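Local coordinates for protein 2-dehydro-3-deoxyphosphogluconate aldolase (Vibrio fischeri, PDB 3NZR) that is an aldolase-family protein with a probable TIM-barrel fold, at residues V161-M166 with R172-C177. Sequence-based numbering, arbitrary orientation.
Sequences VKYFPM and REEFAC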
# COMPACT_ATOMS: atom_id res chain seq x y z
N VAL A 161 8.88 -9.79 -4.80
CA VAL A 161 9.32 -8.78 -5.68
C VAL A 161 9.17 -9.22 -7.14
O VAL A 161 9.81 -10.25 -7.54
CB VAL A 161 10.83 -8.52 -5.43
CG1 VAL A 161 11.35 -7.65 -6.59
CG2 VAL A 161 10.98 -7.74 -4.07
N LYS A 162 8.43 -8.45 -7.95
CA LYS A 162 8.50 -8.66 -9.41
C LYS A 162 9.41 -7.56 -9.98
O LYS A 162 9.11 -6.37 -9.92
CB LYS A 162 7.15 -8.53 -10.04
CG LYS A 162 7.11 -8.59 -11.58
CD LYS A 162 5.69 -8.43 -12.01
CE LYS A 162 5.43 -8.80 -13.44
NZ LYS A 162 3.99 -8.48 -13.72
N TYR A 163 10.55 -7.99 -10.48
CA TYR A 163 11.57 -7.12 -10.92
C TYR A 163 11.42 -7.01 -12.41
O TYR A 163 11.60 -7.99 -13.14
CB TYR A 163 12.93 -7.73 -10.58
CG TYR A 163 14.03 -6.77 -10.69
CD1 TYR A 163 13.98 -5.57 -9.97
CD2 TYR A 163 15.12 -7.00 -11.51
CE1 TYR A 163 14.99 -4.62 -10.07
CE2 TYR A 163 16.14 -6.07 -11.59
CZ TYR A 163 16.07 -4.89 -10.86
OH TYR A 163 17.07 -3.94 -10.89
N PHE A 164 11.02 -5.83 -12.84
CA PHE A 164 10.70 -5.62 -14.26
C PHE A 164 10.86 -4.15 -14.57
O PHE A 164 10.49 -3.30 -13.72
CB PHE A 164 9.26 -6.02 -14.49
CG PHE A 164 8.73 -5.73 -15.84
CD1 PHE A 164 8.80 -6.69 -16.87
CD2 PHE A 164 8.08 -4.53 -16.09
CE1 PHE A 164 8.29 -6.39 -18.13
CE2 PHE A 164 7.55 -4.24 -17.34
CZ PHE A 164 7.65 -5.15 -18.36
N PRO A 165 11.32 -3.84 -15.80
CA PRO A 165 11.82 -4.74 -16.84
C PRO A 165 13.30 -5.09 -16.71
O PRO A 165 14.13 -4.20 -16.59
CB PRO A 165 11.60 -3.96 -18.14
CG PRO A 165 11.73 -2.55 -17.76
CD PRO A 165 11.17 -2.46 -16.31
N MSE A 166 13.63 -6.38 -16.79
CA MSE A 166 14.98 -6.78 -16.53
C MSE A 166 15.89 -6.67 -17.75
O MSE A 166 17.10 -6.63 -17.63
CB MSE A 166 14.96 -8.19 -16.04
CG MSE A 166 16.12 -8.62 -15.27
SE MSE A 166 15.55 -10.25 -14.27
CE MSE A 166 15.59 -11.49 -15.76
N ARG A 172 22.06 -7.34 -15.09
CA ARG A 172 22.71 -8.37 -14.29
C ARG A 172 23.13 -7.96 -12.85
O ARG A 172 22.82 -8.65 -11.88
CB ARG A 172 23.94 -8.84 -15.06
CG ARG A 172 24.72 -9.89 -14.37
CD ARG A 172 26.09 -9.95 -14.95
NE ARG A 172 26.08 -10.15 -16.41
CZ ARG A 172 25.99 -11.33 -17.01
NH1 ARG A 172 25.85 -12.44 -16.28
NH2 ARG A 172 26.03 -11.40 -18.33
N GLU A 173 23.86 -6.85 -12.75
CA GLU A 173 24.43 -6.38 -11.49
C GLU A 173 23.36 -5.80 -10.58
O GLU A 173 23.41 -6.04 -9.38
CB GLU A 173 25.55 -5.36 -11.70
CG GLU A 173 26.75 -5.89 -12.58
CD GLU A 173 26.56 -5.70 -14.13
OE1 GLU A 173 25.45 -5.27 -14.62
OE2 GLU A 173 27.55 -6.01 -14.87
N GLU A 174 22.40 -5.04 -11.12
CA GLU A 174 21.28 -4.59 -10.31
C GLU A 174 20.47 -5.80 -9.80
O GLU A 174 20.06 -5.82 -8.66
CB GLU A 174 20.39 -3.67 -11.08
CG GLU A 174 21.01 -2.32 -11.37
CD GLU A 174 19.98 -1.36 -11.94
OE1 GLU A 174 19.03 -1.02 -11.18
OE2 GLU A 174 20.10 -1.01 -13.14
N PHE A 175 20.27 -6.78 -10.67
CA PHE A 175 19.47 -7.95 -10.36
C PHE A 175 20.14 -8.76 -9.30
O PHE A 175 19.50 -9.19 -8.36
CB PHE A 175 19.26 -8.82 -11.61
CG PHE A 175 18.53 -10.12 -11.36
CD1 PHE A 175 17.20 -10.12 -10.94
CD2 PHE A 175 19.14 -11.34 -11.59
CE1 PHE A 175 16.53 -11.30 -10.75
CE2 PHE A 175 18.43 -12.55 -11.42
CZ PHE A 175 17.11 -12.51 -11.01
N ALA A 176 21.45 -9.00 -9.46
CA ALA A 176 22.19 -9.73 -8.45
C ALA A 176 22.02 -9.09 -7.05
O ALA A 176 21.91 -9.81 -6.08
CB ALA A 176 23.68 -9.84 -8.81
N CYS A 177 21.99 -7.77 -6.96
CA CYS A 177 21.81 -7.10 -5.68
C CYS A 177 20.35 -7.24 -5.18
O CYS A 177 20.13 -7.37 -3.98
CB CYS A 177 22.14 -5.64 -5.81
SG CYS A 177 21.86 -4.68 -4.33
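In the beta-alpha-beta unit formed by strand 160-163, helix 172-184 and strand 188-191, one step of a TIM-barrel-type parallel sheet, Tyr163 and Met166 pack against Glu174 and Phe175 in the first turn of the helix. No hydrogen bond joins the two segments; the contact consists of a Met-aromatic interaction and apolar side-chain packing. Met166 is a selenomethionine whose SE lies over one face of the Phe175 ring, 4.0 Å from the centroid and 23° off the normal. That offset carries it toward the rim, where Phe175 CD1 is 3.7 Å from Met166 SE. Tyr163 CD2 lies 3.8 Å from Phe175 CD1, but near the plane of the phenyl ring, so selenium and tyrosine approach Phe175 from different directions. With CG anti to the backbone N (chi1 175°), the Phe175 ring reaches both. Tyr163, Met166 and Phe175 are buried, and Leu189, Pro191, Ile203 and Ile206 also pack on the Phe175 ring. Glu174 directs its carboxylate to backbone amides: OE1 accepts from Thr122 N and OE2 from Gly123 N. The carboxylate plane of Glu174 stands 82° from that of the Tyr163 ring, and the phenol approaches the glutamate stem, Tyr163 OH lying 3.3 Å from Glu174 CB.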